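Local atomic coordinates of clostripain-related protein (Bacteroides thetaiotaomicron, PDB entry 6N9J), a protein that probably cleaves peptide bonds as a secreted cysteine protease of the clostripain (C11) family, seen here with an irreversible peptide inhibitor bound. Residues L14-G19 against N91-A96; N21-F26 against V108-G113; M38-D43 against V196-F201; N46-Y51 against I61-D66. All coordinates share one frame; numbering follows the deposited sequence.

Contact 1: L14-G19 against N91-A96; sequences LVYIAG and NVFTTA
L14 and Y16 of strand 9-18 pack against V92, F93 and A96 of helix 86-99, one layer of the caspase-like alpha/beta fold that clan CD peptidases share. The helix lies over the sheet and runs nearly antiparallel to the strand, at 158°. Y16 can be followed outward. Its CB points toward the helix, and CG is anti to the backbone N (chi1 -168°), which brings CG nearer the helix. On one side of the ring, CD2 lies 4.1 Å from F93 CE1. One atom further out, CE2 touches V92 CG1 at 3.8 Å and has V92 CB just beyond. The tip then leaves the helix segment, and OH is hydrogen-bonded to the backbone oxygen of S83. The Y16 and F93 rings meet obliquely, their planes 66° apart and their centroids separated by 6.0 Å. An alanine in place of Y16 would probably open a gap beside V92 CG1 and F93 CE1 and leave the S83 carbonyl without this hydroxyl partner. Two residues earlier on the strand, L14 CD2 reaches three helix residues. V92 CG1 and A96 CB are each 4.4 Å from that methyl. F93 comes nearer, turning its ring edge to the leucine, with L14 CD2 near the ring plane and 3.8 Å from F93 CD1.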
# COMPACT_ATOMS: atom_id res chain seq x y z
N LEU A 14 -4.59 -12.74 -4.20
CA LEU A 14 -5.89 -12.20 -3.87
C LEU A 14 -5.92 -10.68 -4.01
O LEU A 14 -5.11 -9.98 -3.40
CB LEU A 14 -6.28 -12.60 -2.44
CG LEU A 14 -7.53 -11.91 -1.87
CD1 LEU A 14 -8.78 -12.34 -2.66
CD2 LEU A 14 -7.70 -12.25 -0.39
N VAL A 15 -6.84 -10.15 -4.83
CA VAL A 15 -7.08 -8.71 -4.83
C VAL A 15 -8.26 -8.40 -3.92
O VAL A 15 -9.40 -8.82 -4.18
CB VAL A 15 -7.37 -8.17 -6.23
CG1 VAL A 15 -7.54 -6.64 -6.17
CG2 VAL A 15 -6.27 -8.55 -7.17
N TYR A 16 -7.99 -7.66 -2.84
CA TYR A 16 -8.99 -7.44 -1.80
C TYR A 16 -9.54 -6.02 -1.88
O TYR A 16 -8.86 -5.05 -1.51
CB TYR A 16 -8.39 -7.69 -0.42
CG TYR A 16 -9.39 -7.76 0.71
CD1 TYR A 16 -10.03 -6.61 1.20
CD2 TYR A 16 -9.70 -8.97 1.30
CE1 TYR A 16 -10.96 -6.69 2.23
CE2 TYR A 16 -10.62 -9.06 2.33
CZ TYR A 16 -11.25 -7.92 2.80
OH TYR A 16 -12.16 -8.03 3.83
N ILE A 17 -10.77 -5.90 -2.36
CA ILE A 17 -11.34 -4.58 -2.64
C ILE A 17 -12.38 -4.17 -1.61
O ILE A 17 -13.54 -4.56 -1.70
CB ILE A 17 -11.99 -4.54 -4.03
CG1 ILE A 17 -10.94 -4.86 -5.09
CG2 ILE A 17 -12.64 -3.17 -4.29
CD1 ILE A 17 -11.52 -5.08 -6.48
N ALA A 18 -11.95 -3.39 -0.62
CA ALA A 18 -12.87 -2.74 0.30
C ALA A 18 -13.32 -1.42 -0.32
O ALA A 18 -12.70 -0.37 -0.11
CB ALA A 18 -12.24 -2.53 1.66
N GLY A 19 -14.38 -1.48 -1.11
CA GLY A 19 -14.80 -0.32 -1.87
C GLY A 19 -16.18 0.22 -1.53
O GLY A 19 -16.77 0.91 -2.35
N ASN A 91 -12.29 -14.44 7.41
CA ASN A 91 -13.12 -15.41 6.71
C ASN A 91 -12.83 -15.41 5.20
O ASN A 91 -12.72 -16.47 4.57
CB ASN A 91 -14.61 -15.15 6.97
CG ASN A 91 -15.53 -16.14 6.26
OD1 ASN A 91 -16.10 -15.83 5.21
ND2 ASN A 91 -15.67 -17.34 6.82
N VAL A 92 -12.70 -14.21 4.63
CA VAL A 92 -12.36 -14.10 3.22
C VAL A 92 -11.03 -14.79 2.94
O VAL A 92 -10.92 -15.57 2.00
CB VAL A 92 -12.26 -12.63 2.77
CG1 VAL A 92 -11.74 -12.55 1.34
CG2 VAL A 92 -13.61 -11.95 2.90
N PHE A 93 -10.02 -14.49 3.77
CA PHE A 93 -8.69 -15.08 3.64
C PHE A 93 -8.72 -16.60 3.71
O PHE A 93 -8.16 -17.28 2.87
CB PHE A 93 -7.75 -14.59 4.75
CG PHE A 93 -7.25 -13.18 4.57
CD1 PHE A 93 -7.39 -12.52 3.36
CD2 PHE A 93 -6.61 -12.52 5.62
CE1 PHE A 93 -6.92 -11.23 3.20
CE2 PHE A 93 -6.15 -11.22 5.47
CZ PHE A 93 -6.30 -10.58 4.25
N THR A 94 -9.35 -17.11 4.77
CA THR A 94 -9.39 -18.54 5.04
C THR A 94 -9.99 -19.29 3.86
O THR A 94 -9.46 -20.31 3.43
CB THR A 94 -10.19 -18.82 6.32
OG1 THR A 94 -9.50 -18.25 7.44
CG2 THR A 94 -10.34 -20.31 6.54
N THR A 95 -11.09 -18.76 3.33
CA THR A 95 -11.76 -19.35 2.18
C THR A 95 -10.90 -19.30 0.93
O THR A 95 -10.76 -20.29 0.21
CB THR A 95 -13.09 -18.63 1.89
OG1 THR A 95 -13.94 -18.69 3.04
CG2 THR A 95 -13.80 -19.27 0.72
N ALA A 96 -10.33 -18.12 0.66
CA ALA A 96 -9.56 -17.90 -0.55
C ALA A 96 -8.37 -18.84 -0.69
O ALA A 96 -8.15 -19.44 -1.74
CB ALA A 96 -9.09 -16.45 -0.60

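Contact 2: N21-F26 against V108-G113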
# COMPACT_ATOMS: atom_id res chain seq x y z
N ASN A 21 -17.48 2.86 -0.10
CA ASN A 21 -16.95 4.15 0.28
C ASN A 21 -16.84 4.98 -0.99
O ASN A 21 -17.26 4.52 -2.06
CB ASN A 21 -15.58 4.01 0.96
CG ASN A 21 -14.57 3.26 0.10
OD1 ASN A 21 -14.40 3.56 -1.09
ND2 ASN A 21 -13.88 2.29 0.70
N SER A 22 -16.22 6.15 -0.90
CA SER A 22 -16.20 7.09 -2.02
C SER A 22 -15.51 6.54 -3.29
O SER A 22 -15.71 7.08 -4.38
CB SER A 22 -15.52 8.39 -1.60
OG SER A 22 -14.24 8.15 -1.05
N LEU A 23 -14.72 5.48 -3.13
CA LEU A 23 -13.94 4.94 -4.23
C LEU A 23 -14.72 3.93 -5.06
O LEU A 23 -14.18 3.36 -6.01
CB LEU A 23 -12.65 4.30 -3.71
CG LEU A 23 -11.68 5.29 -3.05
CD1 LEU A 23 -10.47 4.57 -2.53
CD2 LEU A 23 -11.29 6.37 -4.05
N SER A 24 -15.98 3.71 -4.70
CA SER A 24 -16.77 2.64 -5.32
C SER A 24 -16.79 2.74 -6.84
O SER A 24 -16.89 1.72 -7.53
CB SER A 24 -18.20 2.65 -4.80
OG SER A 24 -18.81 3.89 -5.10
N ARG A 25 -16.68 3.96 -7.35
CA ARG A 25 -16.75 4.23 -8.79
C ARG A 25 -15.51 3.75 -9.57
O ARG A 25 -15.53 3.73 -10.80
CB ARG A 25 -16.95 5.73 -9.05
CG ARG A 25 -15.67 6.54 -8.97
CD ARG A 25 -15.88 7.98 -9.41
NE ARG A 25 -16.49 8.79 -8.35
CZ ARG A 25 -16.92 10.05 -8.51
NH1 ARG A 25 -16.82 10.65 -9.69
NH2 ARG A 25 -17.46 10.70 -7.49
N PHE A 26 -14.43 3.38 -8.88
CA PHE A 26 -13.22 2.92 -9.56
C PHE A 26 -13.12 1.39 -9.63
O PHE A 26 -12.43 0.85 -10.49
CB PHE A 26 -11.97 3.46 -8.87
CG PHE A 26 -11.87 4.96 -8.86
CD1 PHE A 26 -11.65 5.66 -10.03
CD2 PHE A 26 -11.98 5.66 -7.66
CE1 PHE A 26 -11.56 7.05 -10.03
CE2 PHE A 26 -11.89 7.04 -7.65
CZ PHE A 26 -11.67 7.74 -8.83
N VAL A 108 -3.27 -7.90 -2.70
CA VAL A 108 -3.40 -6.47 -2.98
C VAL A 108 -4.51 -5.89 -2.10
O VAL A 108 -5.65 -6.37 -2.14
CB VAL A 108 -3.74 -6.19 -4.46
CG1 VAL A 108 -3.74 -4.70 -4.74
CG2 VAL A 108 -2.76 -6.92 -5.38
N PHE A 109 -4.17 -4.89 -1.28
CA PHE A 109 -5.18 -4.23 -0.47
C PHE A 109 -5.62 -2.95 -1.14
O PHE A 109 -4.87 -2.00 -1.19
CB PHE A 109 -4.66 -3.94 0.93
CG PHE A 109 -4.48 -5.17 1.77
CD1 PHE A 109 -5.57 -5.88 2.21
CD2 PHE A 109 -3.21 -5.62 2.09
CE1 PHE A 109 -5.40 -7.03 2.97
CE2 PHE A 109 -3.03 -6.76 2.85
CZ PHE A 109 -4.13 -7.46 3.28
N TRP A 110 -6.85 -2.97 -1.66
CA TRP A 110 -7.43 -1.88 -2.45
C TRP A 110 -8.47 -1.12 -1.63
O TRP A 110 -9.55 -1.64 -1.35
CB TRP A 110 -8.06 -2.49 -3.70
CG TRP A 110 -8.57 -1.60 -4.82
CD1 TRP A 110 -8.08 -1.55 -6.10
CD2 TRP A 110 -9.71 -0.73 -4.81
NE1 TRP A 110 -8.81 -0.68 -6.87
CE2 TRP A 110 -9.82 -0.17 -6.10
CE3 TRP A 110 -10.63 -0.35 -3.82
CZ2 TRP A 110 -10.83 0.74 -6.43
CZ3 TRP A 110 -11.63 0.56 -4.15
CH2 TRP A 110 -11.71 1.10 -5.45
N SER A 111 -8.15 0.12 -1.26
CA SER A 111 -9.08 0.96 -0.49
C SER A 111 -8.48 2.32 -0.19
O SER A 111 -7.46 2.72 -0.77
CB SER A 111 -9.45 0.30 0.84
OG SER A 111 -10.64 0.85 1.36
N HIS A 112 -9.13 3.04 0.72
CA HIS A 112 -8.54 4.18 1.39
C HIS A 112 -7.42 3.72 2.33
O HIS A 112 -7.41 2.57 2.78
CB HIS A 112 -9.61 4.96 2.18
CG HIS A 112 -10.51 5.78 1.33
ND1 HIS A 112 -10.10 6.95 0.72
CD2 HIS A 112 -11.81 5.62 0.98
CE1 HIS A 112 -11.11 7.46 0.03
NE2 HIS A 112 -12.16 6.67 0.18
N GLY A 113 -6.50 4.63 2.63
CA GLY A 113 -5.40 4.35 3.54
C GLY A 113 -4.92 5.63 4.20
O GLY A 113 -5.09 6.72 3.64
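The ring NE2 of H112 donates to S22 OG over 2.8 Å, and S22 OG lies at the edge of the imidazole, almost in its plane. The bond is somewhat bent, with an angle of 145° at the hydrogen. S22 CB carries OG between the backbone N and the carbonyl carbon (chi1 54°), where it meets the ring. L23 supplies the cover: its CD1 stands 3.8 Å from the centre of the H112 ring and only 6° off the normal, a CH-pi contact, while L23 CG is 3.5 Å from H112 NE2. N21 CG comes to the ring edge instead, 3.7 Å from H112 CD2. An alanine in place of H112 would probably leave S22 OG without its donor and L23 CD1 without the flat surface it rests on. The N21 amide also braces the turn before the helix, OD1 accepting from L23 N at 2.8 Å in a capping bond; its ND2 goes to the A18 and Q129 carbonyls. Further along, the W110 indole presents its edge: CH2 is 3.4 Å from L23 O, and CZ2 is 3.8 Å from F26 CB. W110 NE1 is bonded to D30. L23 and W110 also pack on the bound peptide, and the backbone of G113 hydrogen-bonds to it. A His-Gly pair following a central strand, beside the inhibitor, is consistent with the place of the catalytic histidine in clan CD peptidases.

Contact 3: M38-D43 against V196-F201; sequences MQSVDD and VVPALF
The backbones of V41 and P198 come within 5.8 Å at CA, where a short 3-10 turn, closed by V41 N to M38 O, faces a helix kinked at its proline, whose nitrogen has no hydrogen to give to the turn before. V41 does most of the touching. CG2 lies against the helix, 3.8 Å from P198 CA and 3.9 Å from V197 CG1. CG1, anti to the backbone N (chi1 -178°), makes the nearer approach to the F201 ring, meeting its CD2 at 3.9 Å with V41 CG2 just behind. M38 arrives by a detour: CB points away from the helix, but the bend at chi2 (-61°) brings SD back to within 4.1 Å of V197 CG1, so that V197 CG1 has both the sulfur and V41 CG2 as neighbours. At the outer margin, S40 CB sits 4.0 Å from P198 CG, beside the proline ring. The meeting is carried by carbon and sulfur atoms. Beneath it lies the central sheet: M38 reaches L48 and L63, while F201 rests on L48 and V13. Helix 206-221 packs against V196, A199 and L200.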
# COMPACT_ATOMS: atom_id res chain seq x y z
N MET A 38 -5.45 -10.92 -17.59
CA MET A 38 -5.36 -12.38 -17.52
C MET A 38 -4.99 -13.01 -18.87
O MET A 38 -4.63 -14.19 -18.92
CB MET A 38 -6.68 -12.97 -17.01
CG MET A 38 -6.90 -12.77 -15.51
SD MET A 38 -5.62 -13.55 -14.52
CE MET A 38 -5.81 -15.27 -15.00
N GLN A 39 -5.03 -12.23 -19.94
CA GLN A 39 -4.68 -12.73 -21.27
C GLN A 39 -3.22 -13.16 -21.36
O GLN A 39 -2.88 -14.10 -22.08
CB GLN A 39 -5.00 -11.69 -22.34
CG GLN A 39 -6.49 -11.40 -22.50
CD GLN A 39 -7.28 -12.59 -23.03
OE1 GLN A 39 -6.69 -13.56 -23.52
NE2 GLN A 39 -8.60 -12.53 -22.93
N SER A 40 -2.35 -12.47 -20.63
CA SER A 40 -0.93 -12.80 -20.65
C SER A 40 -0.57 -13.75 -19.51
O SER A 40 0.60 -14.00 -19.26
CB SER A 40 -0.08 -11.54 -20.56
OG SER A 40 -0.58 -10.54 -21.43
N VAL A 41 -1.58 -14.24 -18.81
CA VAL A 41 -1.36 -15.13 -17.67
C VAL A 41 -1.88 -16.53 -17.96
O VAL A 41 -2.99 -16.68 -18.46
CB VAL A 41 -2.03 -14.60 -16.39
CG1 VAL A 41 -1.73 -15.53 -15.21
CG2 VAL A 41 -1.59 -13.18 -16.07
N ASP A 42 -1.08 -17.55 -17.65
CA ASP A 42 -1.51 -18.94 -17.76
C ASP A 42 -2.23 -19.37 -16.48
O ASP A 42 -1.59 -19.65 -15.46
CB ASP A 42 -0.30 -19.84 -18.03
CG ASP A 42 -0.67 -21.31 -18.21
OD1 ASP A 42 -1.88 -21.63 -18.36
OD2 ASP A 42 0.25 -22.16 -18.23
N ASP A 43 -3.56 -19.45 -16.54
CA ASP A 43 -4.39 -19.77 -15.37
C ASP A 43 -4.32 -21.25 -14.96
O ASP A 43 -4.98 -21.66 -14.00
CB ASP A 43 -5.85 -19.37 -15.63
CG ASP A 43 -6.43 -20.00 -16.90
OD1 ASP A 43 -5.70 -20.08 -17.90
OD2 ASP A 43 -7.61 -20.41 -16.88
N VAL A 196 -0.24 -4.65 -14.43
CA VAL A 196 0.14 -5.09 -13.09
C VAL A 196 -0.22 -6.58 -12.85
O VAL A 196 0.54 -7.30 -12.20
CB VAL A 196 -0.50 -4.21 -12.00
CG1 VAL A 196 -0.45 -4.91 -10.63
CG2 VAL A 196 0.21 -2.86 -11.93
N VAL A 197 -1.34 -7.05 -13.40
CA VAL A 197 -1.78 -8.44 -13.17
C VAL A 197 -0.75 -9.48 -13.64
O VAL A 197 -0.43 -10.39 -12.89
CB VAL A 197 -3.17 -8.74 -13.82
CG1 VAL A 197 -3.32 -10.23 -14.18
CG2 VAL A 197 -4.28 -8.32 -12.88
N PRO A 198 -0.22 -9.35 -14.88
CA PRO A 198 0.83 -10.32 -15.20
C PRO A 198 2.07 -10.18 -14.29
O PRO A 198 2.72 -11.18 -14.00
CB PRO A 198 1.19 -10.00 -16.66
CG PRO A 198 -0.01 -9.28 -17.20
CD PRO A 198 -0.54 -8.49 -16.03
N ALA A 199 2.36 -8.97 -13.82
CA ALA A 199 3.51 -8.77 -12.94
C ALA A 199 3.27 -9.40 -11.56
O ALA A 199 4.21 -9.82 -10.89
CB ALA A 199 3.84 -7.28 -12.80
N LEU A 200 2.00 -9.49 -11.15
CA LEU A 200 1.65 -10.16 -9.89
C LEU A 200 2.07 -11.64 -9.90
O LEU A 200 2.25 -12.25 -8.84
CB LEU A 200 0.14 -10.08 -9.63
CG LEU A 200 -0.66 -8.78 -9.50
CD1 LEU A 200 -2.16 -9.14 -9.44
CD2 LEU A 200 -0.26 -8.00 -8.27
N PHE A 201 2.20 -12.21 -11.10
CA PHE A 201 2.51 -13.63 -11.25
C PHE A 201 3.88 -13.85 -11.87
O PHE A 201 4.22 -14.96 -12.27
CB PHE A 201 1.44 -14.34 -12.11
CG PHE A 201 0.05 -14.24 -11.54
CD1 PHE A 201 -0.34 -15.04 -10.48
CD2 PHE A 201 -0.87 -13.34 -12.06
CE1 PHE A 201 -1.62 -14.96 -9.96
CE2 PHE A 201 -2.15 -13.23 -11.53
CZ PHE A 201 -2.53 -14.04 -10.48

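Contact 4: N46-Y51 against I61-D66; sequences NNLLVY and IRLRKD
In the beta hairpin of strands 46-53 and 59-65, V50 and I61 form an antiparallel hydrogen-bonded pair, V50 N reaching I61 O at 2.9 Å and I61 N reaching V50 O at 2.8 Å. L49 and R62 follow as a non-hydrogen-bonded pair. At L48 and L63 the ladder is only half direct: L63 N donates to L48 O over 3.1 Å, but a water takes the place of the return bond. That water accepts from L48 N at 2.8 Å and donates to L63 O at 2.7 Å, with a second donation to N46 O. The strand axes run at 142° to each other. This hairpin stands toward one end of the central sheet, strand 46-53 pairing in parallel with strand 9-18 on its other side and strand 59-65 pairing antiparallel with strand 70-74. On the face of L49 and R62, the arginine has CG anti to the backbone N (chi1 173°) and then runs extended to NE. L49 CD1 lies 3.8 Å from R62 CG, against the aliphatic part of the arginine. The R62 guanidinium grips N47 OD1 side-on with two nitrogens, NH2 at 3.2 Å and NE at 3.3 Å, the oxygen near the guanidinium plane. The NH2 bond uses an oxygen lone pair, and the positive group would probably polarise the amide. N47 ND2 is fixed by T12. The bridging water lies above one guanidinium face, toward its rim. L48 and L63 lie side by side, pointing the same way, L48 CD2 beside L63 CD1.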
# COMPACT_ATOMS: atom_id res chain seq x y z
N ASN A 46 -1.69 -20.35 -12.15
CA ASN A 46 -1.82 -19.07 -11.48
C ASN A 46 -3.26 -18.74 -11.15
O ASN A 46 -4.13 -18.78 -12.02
CB ASN A 46 -1.21 -17.97 -12.35
CG ASN A 46 0.26 -18.22 -12.68
OD1 ASN A 46 1.09 -18.39 -11.79
ND2 ASN A 46 0.58 -18.26 -13.97
N ASN A 47 -3.53 -18.41 -9.88
CA ASN A 47 -4.88 -18.09 -9.44
C ASN A 47 -5.04 -16.62 -9.05
O ASN A 47 -4.51 -16.17 -8.04
CB ASN A 47 -5.29 -18.98 -8.27
CG ASN A 47 -4.93 -20.44 -8.49
OD1 ASN A 47 -5.53 -21.13 -9.32
ND2 ASN A 47 -3.97 -20.93 -7.73
N LEU A 48 -5.79 -15.87 -9.86
CA LEU A 48 -6.15 -14.50 -9.52
C LEU A 48 -7.54 -14.46 -8.89
O LEU A 48 -8.54 -14.66 -9.58
CB LEU A 48 -6.09 -13.60 -10.76
CG LEU A 48 -6.40 -12.11 -10.50
CD1 LEU A 48 -5.41 -11.50 -9.51
CD2 LEU A 48 -6.39 -11.37 -11.84
N LEU A 49 -7.59 -14.23 -7.58
CA LEU A 49 -8.84 -14.16 -6.84
C LEU A 49 -9.18 -12.69 -6.54
O LEU A 49 -8.30 -11.87 -6.34
CB LEU A 49 -8.74 -14.96 -5.54
CG LEU A 49 -8.96 -16.49 -5.62
CD1 LEU A 49 -8.24 -17.16 -6.77
CD2 LEU A 49 -8.56 -17.17 -4.32
N VAL A 50 -10.46 -12.36 -6.55
CA VAL A 50 -10.88 -10.99 -6.27
C VAL A 50 -12.05 -11.02 -5.30
O VAL A 50 -13.10 -11.61 -5.59
CB VAL A 50 -11.29 -10.22 -7.55
CG1 VAL A 50 -11.59 -8.76 -7.23
CG2 VAL A 50 -10.23 -10.32 -8.64
N TYR A 51 -11.84 -10.40 -4.13
CA TYR A 51 -12.93 -10.11 -3.21
C TYR A 51 -13.40 -8.68 -3.44
O TYR A 51 -12.64 -7.73 -3.26
CB TYR A 51 -12.51 -10.29 -1.75
CG TYR A 51 -13.55 -9.76 -0.79
CD1 TYR A 51 -14.67 -10.52 -0.46
CD2 TYR A 51 -13.43 -8.49 -0.22
CE1 TYR A 51 -15.64 -10.04 0.40
CE2 TYR A 51 -14.39 -8.00 0.65
CZ TYR A 51 -15.49 -8.78 0.96
OH TYR A 51 -16.45 -8.29 1.82
N ILE A 61 -14.46 -14.02 -6.13
CA ILE A 61 -14.37 -14.77 -7.39
C ILE A 61 -12.96 -15.16 -7.75
O ILE A 61 -11.98 -14.71 -7.16
CB ILE A 61 -14.93 -13.98 -8.59
CG1 ILE A 61 -14.15 -12.68 -8.78
CG2 ILE A 61 -16.41 -13.73 -8.44
CD1 ILE A 61 -14.60 -11.87 -9.97
N ARG A 62 -12.89 -16.02 -8.75
CA ARG A 62 -11.64 -16.38 -9.40
C ARG A 62 -11.81 -16.16 -10.90
O ARG A 62 -12.83 -16.56 -11.48
CB ARG A 62 -11.26 -17.83 -9.10
CG ARG A 62 -10.05 -18.32 -9.87
CD ARG A 62 -9.77 -19.79 -9.62
NE ARG A 62 -8.53 -20.21 -10.27
CZ ARG A 62 -8.45 -20.68 -11.51
NH1 ARG A 62 -9.56 -20.81 -12.23
NH2 ARG A 62 -7.28 -21.02 -12.02
N LEU A 63 -10.81 -15.55 -11.51
CA LEU A 63 -10.83 -15.31 -12.95
C LEU A 63 -10.23 -16.50 -13.69
O LEU A 63 -9.11 -16.92 -13.41
CB LEU A 63 -10.08 -14.02 -13.30
CG LEU A 63 -10.63 -12.77 -12.61
CD1 LEU A 63 -9.86 -11.52 -13.03
CD2 LEU A 63 -12.10 -12.62 -12.92
N ARG A 64 -10.98 -17.05 -14.63
CA ARG A 64 -10.56 -18.26 -15.33
C ARG A 64 -10.70 -18.04 -16.83
O ARG A 64 -11.58 -17.31 -17.27
CB ARG A 64 -11.38 -19.45 -14.85
CG ARG A 64 -10.79 -20.81 -15.18
CD ARG A 64 -11.81 -21.70 -15.85
NE ARG A 64 -13.17 -21.46 -15.38
CZ ARG A 64 -14.27 -21.81 -16.06
NH1 ARG A 64 -15.47 -21.55 -15.56
NH2 ARG A 64 -14.17 -22.41 -17.24
N LYS A 65 -9.83 -18.66 -17.62
CA LYS A 65 -9.95 -18.55 -19.07
C LYS A 65 -10.60 -19.78 -19.70
O LYS A 65 -10.26 -20.92 -19.39
CB LYS A 65 -8.58 -18.31 -19.70
CG LYS A 65 -8.49 -17.03 -20.52
CD LYS A 65 -7.08 -16.81 -21.07
CE LYS A 65 -6.03 -16.78 -19.97
NZ LYS A 65 -4.64 -16.66 -20.52
N ASP A 66 -11.57 -19.53 -20.58
CA ASP A 66 -12.19 -20.58 -21.37
C ASP A 66 -11.36 -20.76 -22.64
O ASP A 66 -10.69 -21.78 -22.83
CB ASP A 66 -13.64 -20.22 -21.70
CG ASP A 66 -14.43 -21.36 -22.33
OD1 ASP A 66 -13.84 -22.18 -23.06
OD2 ASP A 66 -15.65 -21.44 -22.08
O HOH W 1 -6.87 -17.39 -11.95

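The central sheet ties the set together: strand 9-18 of contact 1 has strand 46-53 of contact 4 on one side and strand 105-110 of contact 2 on the other, both parallel to it. Contact 1 lies about 12 Å from contact 4 and 14 Å from contact 2, centre to centre. Helix 86-99 leads on to strand 105-110, while helix 24-37 comes straight after strand 9-18 and leads through the loop 38-43 of contact 3 to strand 46-53. Contact 3 sits about 10 Å from contact 4, centre to centre, where K65 bonds to V41 O. Contact 2 borders the bound inhibitor, its centre about 20 Å from that of contact 4, so the hairpin lies well apart from the peptide.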